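Local coordinates for ABC transporter, solute-binding protein (Staphylococcus aureus, PDB 6LKK) that binds glucose 6-phosphate between its two lobes and serves as the extracellular sugar-phosphate sensor of a bacterial two-component signalling system, at residues Q37-R51 against F55-D69. Residues are numbered along the deposited sequence; the frame is centred on the assembly and turned at random.
Sequences QVLLSNLHNEDFSER and FMGGVLSETIDHPED. With G6P (6-O-phosphono-alpha-D-glucopyranose), chain B.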
# COMPACT_ATOMS: atom_id res chain seq x y z
N GLN A 37 -3.94 -9.47 2.35
CA GLN A 37 -3.85 -10.75 3.03
C GLN A 37 -4.90 -11.73 2.54
O GLN A 37 -4.69 -12.95 2.60
CB GLN A 37 -3.97 -10.54 4.54
CG GLN A 37 -2.78 -9.82 5.15
CD GLN A 37 -1.47 -10.55 4.90
OE1 GLN A 37 -1.39 -11.77 5.04
NE2 GLN A 37 -0.44 -9.81 4.50
N VAL A 38 -6.05 -11.24 2.06
CA VAL A 38 -7.04 -12.13 1.46
C VAL A 38 -6.48 -12.75 0.19
O VAL A 38 -6.62 -13.96 -0.04
CB VAL A 38 -8.35 -11.37 1.19
CG1 VAL A 38 -9.36 -12.27 0.50
CG2 VAL A 38 -8.92 -10.83 2.50
N LEU A 39 -5.84 -11.94 -0.66
CA LEU A 39 -5.19 -12.47 -1.85
C LEU A 39 -4.16 -13.52 -1.48
O LEU A 39 -4.11 -14.60 -2.08
CB LEU A 39 -4.54 -11.33 -2.63
CG LEU A 39 -5.48 -10.37 -3.37
CD1 LEU A 39 -4.71 -9.16 -3.87
CD2 LEU A 39 -6.17 -11.07 -4.53
N LEU A 40 -3.32 -13.23 -0.48
CA LEU A 40 -2.28 -14.17 -0.08
C LEU A 40 -2.88 -15.45 0.50
O LEU A 40 -2.37 -16.54 0.27
CB LEU A 40 -1.34 -13.52 0.92
CG LEU A 40 -0.42 -12.43 0.34
CD1 LEU A 40 0.22 -11.61 1.44
CD2 LEU A 40 0.65 -13.06 -0.54
N SER A 41 -3.98 -15.32 1.26
CA SER A 41 -4.61 -16.50 1.85
C SER A 41 -5.28 -17.36 0.79
O SER A 41 -5.15 -18.59 0.80
CB SER A 41 -5.61 -16.07 2.92
OG SER A 41 -4.96 -15.50 4.03
N ASN A 42 -6.02 -16.74 -0.14
CA ASN A 42 -6.65 -17.50 -1.21
C ASN A 42 -5.60 -18.12 -2.12
O ASN A 42 -5.76 -19.27 -2.56
CB ASN A 42 -7.60 -16.61 -2.00
CG ASN A 42 -8.79 -16.14 -1.17
OD1 ASN A 42 -9.09 -16.72 -0.12
ND2 ASN A 42 -9.47 -15.11 -1.64
N LEU A 43 -4.53 -17.38 -2.42
CA LEU A 43 -3.43 -17.94 -3.20
C LEU A 43 -2.86 -19.18 -2.52
O LEU A 43 -2.60 -20.19 -3.18
CB LEU A 43 -2.35 -16.87 -3.37
CG LEU A 43 -1.09 -17.16 -4.19
CD1 LEU A 43 -0.52 -15.85 -4.71
CD2 LEU A 43 -0.04 -17.89 -3.37
N HIS A 44 -2.68 -19.12 -1.20
CA HIS A 44 -2.11 -20.25 -0.48
C HIS A 44 -2.96 -21.51 -0.65
O HIS A 44 -2.43 -22.60 -0.87
CB HIS A 44 -1.97 -19.89 1.00
CG HIS A 44 -1.35 -20.97 1.84
ND1 HIS A 44 -0.06 -21.40 1.66
CD2 HIS A 44 -1.85 -21.70 2.87
CE1 HIS A 44 0.22 -22.35 2.54
NE2 HIS A 44 -0.85 -22.55 3.28
N ASN A 45 -4.28 -21.37 -0.54
CA ASN A 45 -5.17 -22.51 -0.70
C ASN A 45 -5.44 -22.84 -2.16
O ASN A 45 -5.92 -23.93 -2.46
CB ASN A 45 -6.50 -22.24 0.01
CG ASN A 45 -6.34 -22.08 1.50
OD1 ASN A 45 -5.53 -22.76 2.13
ND2 ASN A 45 -7.11 -21.17 2.08
N GLU A 46 -5.13 -21.92 -3.07
CA GLU A 46 -5.38 -22.16 -4.48
C GLU A 46 -4.59 -23.37 -4.96
O GLU A 46 -3.43 -23.56 -4.57
CB GLU A 46 -5.01 -20.92 -5.30
CG GLU A 46 -5.51 -20.92 -6.72
CD GLU A 46 -5.27 -19.59 -7.40
OE1 GLU A 46 -4.66 -18.70 -6.76
OE2 GLU A 46 -5.68 -19.43 -8.57
N ASP A 47 -5.21 -24.18 -5.81
CA ASP A 47 -4.51 -25.35 -6.34
C ASP A 47 -3.29 -24.91 -7.13
O ASP A 47 -3.32 -23.94 -7.89
CB ASP A 47 -5.44 -26.19 -7.21
CG ASP A 47 -4.76 -27.45 -7.72
OD1 ASP A 47 -4.36 -28.29 -6.88
OD2 ASP A 47 -4.62 -27.60 -8.95
N PHE A 48 -2.20 -25.66 -6.95
CA PHE A 48 -0.89 -25.31 -7.49
C PHE A 48 -0.92 -25.12 -9.01
O PHE A 48 -0.15 -24.31 -9.54
CB PHE A 48 0.09 -26.39 -7.05
CG PHE A 48 1.47 -26.25 -7.61
CD1 PHE A 48 2.38 -25.37 -7.04
CD2 PHE A 48 1.87 -27.05 -8.66
CE1 PHE A 48 3.65 -25.27 -7.55
CE2 PHE A 48 3.15 -26.95 -9.16
CZ PHE A 48 4.04 -26.06 -8.61
N SER A 49 -1.79 -25.85 -9.71
CA SER A 49 -1.86 -25.76 -11.17
C SER A 49 -2.74 -24.62 -11.67
O SER A 49 -2.68 -24.30 -12.87
CB SER A 49 -2.38 -27.08 -11.75
OG SER A 49 -3.70 -27.34 -11.32
N GLU A 50 -3.55 -24.00 -10.81
CA GLU A 50 -4.44 -22.92 -11.21
C GLU A 50 -3.88 -21.54 -10.91
O GLU A 50 -4.42 -20.55 -11.41
CB GLU A 50 -5.79 -23.06 -10.49
CG GLU A 50 -6.63 -24.24 -10.96
CD GLU A 50 -7.63 -24.70 -9.91
OE1 GLU A 50 -7.95 -23.89 -9.01
OE2 GLU A 50 -8.08 -25.86 -9.97
N ARG A 51 -2.80 -21.45 -10.14
CA ARG A 51 -2.34 -20.17 -9.62
C ARG A 51 -1.91 -19.23 -10.74
O ARG A 51 -1.53 -19.64 -11.84
CB ARG A 51 -1.17 -20.38 -8.67
CG ARG A 51 -1.56 -20.97 -7.34
CD ARG A 51 -0.33 -21.17 -6.47
NE ARG A 51 -0.67 -21.70 -5.16
CZ ARG A 51 0.22 -21.97 -4.21
NH1 ARG A 51 1.52 -21.76 -4.43
NH2 ARG A 51 -0.18 -22.44 -3.04
N PHE A 55 2.61 -11.43 -8.11
CA PHE A 55 1.92 -10.68 -7.07
C PHE A 55 2.58 -9.31 -6.99
O PHE A 55 3.80 -9.23 -6.82
CB PHE A 55 2.01 -11.41 -5.72
CG PHE A 55 0.98 -10.98 -4.72
CD1 PHE A 55 0.95 -9.69 -4.22
CD2 PHE A 55 0.03 -11.88 -4.26
CE1 PHE A 55 0.00 -9.31 -3.30
CE2 PHE A 55 -0.92 -11.51 -3.34
CZ PHE A 55 -0.93 -10.22 -2.85
N MET A 56 1.79 -8.25 -7.13
CA MET A 56 2.33 -6.90 -7.07
C MET A 56 1.47 -6.04 -6.16
O MET A 56 0.24 -6.05 -6.27
CB MET A 56 2.44 -6.26 -8.47
CG MET A 56 1.11 -5.92 -9.13
SD MET A 56 1.34 -5.26 -10.80
CE MET A 56 2.03 -3.64 -10.46
N GLY A 57 2.12 -5.30 -5.27
CA GLY A 57 1.44 -4.47 -4.31
C GLY A 57 1.45 -5.10 -2.92
O GLY A 57 1.65 -6.30 -2.74
N GLY A 58 1.23 -4.25 -1.92
CA GLY A 58 1.35 -4.67 -0.55
C GLY A 58 2.80 -4.68 -0.09
O GLY A 58 3.74 -4.68 -0.88
N VAL A 59 2.97 -4.69 1.23
CA VAL A 59 4.30 -4.72 1.83
C VAL A 59 4.76 -6.16 1.89
O VAL A 59 4.89 -6.75 2.97
CB VAL A 59 4.30 -4.04 3.21
CG1 VAL A 59 4.08 -2.54 3.05
CG2 VAL A 59 3.23 -4.62 4.13
N LEU A 60 5.02 -6.74 0.72
CA LEU A 60 5.27 -8.18 0.62
C LEU A 60 6.52 -8.60 1.37
O LEU A 60 6.56 -9.71 1.92
CB LEU A 60 5.37 -8.58 -0.85
CG LEU A 60 4.14 -8.31 -1.72
CD1 LEU A 60 4.38 -8.81 -3.13
CD2 LEU A 60 2.90 -8.95 -1.13
N SER A 61 7.55 -7.76 1.39
CA SER A 61 8.79 -8.15 2.06
C SER A 61 8.58 -8.46 3.53
O SER A 61 9.42 -9.14 4.14
CB SER A 61 9.84 -7.05 1.92
OG SER A 61 9.43 -5.87 2.59
N GLU A 62 7.47 -8.00 4.12
CA GLU A 62 7.25 -8.11 5.55
C GLU A 62 5.98 -8.87 5.94
O GLU A 62 5.82 -9.18 7.13
CB GLU A 62 7.20 -6.71 6.18
CG GLU A 62 8.50 -5.94 6.04
CD GLU A 62 8.40 -4.51 6.55
OE1 GLU A 62 7.30 -4.10 6.97
OE2 GLU A 62 9.43 -3.80 6.51
N THR A 63 5.09 -9.19 5.00
CA THR A 63 3.82 -9.81 5.37
C THR A 63 3.48 -11.02 4.50
O THR A 63 2.30 -11.40 4.41
CB THR A 63 2.67 -8.79 5.31
OG1 THR A 63 2.56 -8.26 3.98
CG2 THR A 63 2.91 -7.66 6.30
N ILE A 64 4.47 -11.65 3.88
CA ILE A 64 4.27 -12.94 3.23
C ILE A 64 4.46 -14.02 4.29
O ILE A 64 5.58 -14.28 4.72
CB ILE A 64 5.22 -13.14 2.04
CG1 ILE A 64 4.82 -12.23 0.88
CG2 ILE A 64 5.23 -14.61 1.60
CD1 ILE A 64 5.67 -12.36 -0.37
N ASP A 65 3.36 -14.63 4.72
CA ASP A 65 3.41 -15.65 5.77
C ASP A 65 3.75 -17.03 5.23
O ASP A 65 4.15 -17.90 6.01
CB ASP A 65 2.08 -15.70 6.52
CG ASP A 65 1.81 -14.44 7.32
OD1 ASP A 65 2.78 -13.83 7.82
OD2 ASP A 65 0.63 -14.06 7.45
N HIS A 66 3.58 -17.26 3.92
CA HIS A 66 3.82 -18.56 3.30
C HIS A 66 4.85 -18.39 2.19
O HIS A 66 4.50 -18.40 1.00
CB HIS A 66 2.52 -19.16 2.76
CG HIS A 66 1.40 -19.16 3.75
ND1 HIS A 66 1.37 -20.00 4.85
CD2 HIS A 66 0.26 -18.43 3.81
CE1 HIS A 66 0.27 -19.78 5.54
NE2 HIS A 66 -0.42 -18.83 4.93
N PRO A 67 6.13 -18.23 2.54
CA PRO A 67 7.16 -18.09 1.50
C PRO A 67 7.21 -19.26 0.53
O PRO A 67 7.68 -19.09 -0.60
CB PRO A 67 8.46 -17.96 2.30
CG PRO A 67 8.13 -18.43 3.69
CD PRO A 67 6.69 -18.12 3.90
N GLU A 68 6.75 -20.45 0.94
CA GLU A 68 6.75 -21.60 0.04
C GLU A 68 5.87 -21.38 -1.18
O GLU A 68 6.00 -22.11 -2.17
CB GLU A 68 6.29 -22.85 0.79
CG GLU A 68 4.89 -22.76 1.40
CD GLU A 68 4.90 -22.26 2.84
OE1 GLU A 68 5.87 -21.56 3.22
OE2 GLU A 68 3.95 -22.57 3.58
N ASP A 69 4.97 -20.39 -1.14
CA ASP A 69 4.09 -20.09 -2.26
C ASP A 69 4.74 -19.20 -3.31
O ASP A 69 4.07 -18.83 -4.28
CB ASP A 69 2.81 -19.43 -1.76
CG ASP A 69 1.96 -20.37 -0.93
OD1 ASP A 69 2.12 -21.60 -1.06
OD2 ASP A 69 1.13 -19.87 -0.14
C1 G6P B . -1.30 -0.51 0.93
C2 G6P B . -0.15 -0.66 -0.10
C3 G6P B . -0.60 -0.80 -1.51
C4 G6P B . -1.84 -1.57 -1.60
C5 G6P B . -2.97 -0.79 -0.96
C6 G6P B . -4.22 -1.61 -0.90
O1 G6P B . -1.07 0.60 1.74
O2 G6P B . 0.74 0.46 -0.01
O3 G6P B . 0.47 -1.50 -2.28
O4 G6P B . -2.18 -1.82 -2.99
O5 G6P B . -2.66 -0.36 0.42
O6 G6P B . -3.95 -2.79 -0.17
P G6P B . -4.98 -3.24 1.09
O1P G6P B . -4.52 -4.59 1.60
O2P G6P B . -6.43 -3.34 0.58
O3P G6P B . -4.89 -2.24 2.18
O HOH W 1 -0.13 -6.99 4.14
O HOH W 2 0.36 -13.93 4.11
O HOH W 3 0.65 -17.01 0.19
O HOH W 4 -3.47 -18.47 5.13
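The imidazoles of H44 and H66 lie face to face, their centroids 3.6 Å apart and their planes 11° from parallel. The other face of the H66 ring is taken by CB of its neighbour D65, while D69 sits at the edge of the H44 ring. There ND1 of H44 donates to OD2 of D69 over 2.6 Å, in the ring plane and onto the syn lone pair. With CG anti to the backbone N (chi1 -178°), H44 swings its ring off the helix and over H66, so one histidine makes both the stack and the bond. Both carboxylate oxygens of D69 are used: a water linked to L40 O also donates to OD2, and NH2 of R51 forms a salt bridge with OD1 at 3.1 Å. CD2 of L43 lies over one face of that guanidinium, whose NH1 has a second partner in K222 O. D69 thus ties the helix and the loop after it to the returning chain, and the nearby cation would probably favour its ionised form.

The fold is that of a periplasmic-binding-protein lobe, in which helix 36-45 packs against strand 54-56 of the central sheet. F55 faces the helix: its CE2 lies 3.6 Å from CD2 of L40 and 3.7 Å from CB of L39, and CD1 of L43 comes to the ring edge. Just beyond, G58 N donates to O3 of the bound glucose 6-phosphate at 2.9 Å, and T36 holds the ligand from the start of the helix.

At the helix's N-terminal end, the bent chain of Q37 (chi2 -58°) brings NE2 to T63 O, a nearly straight bond of 3.2 Å. One water joins NE2 to OG1 of T63, whose hydroxyl in turn donates to V59 O from above the carbonyl plane.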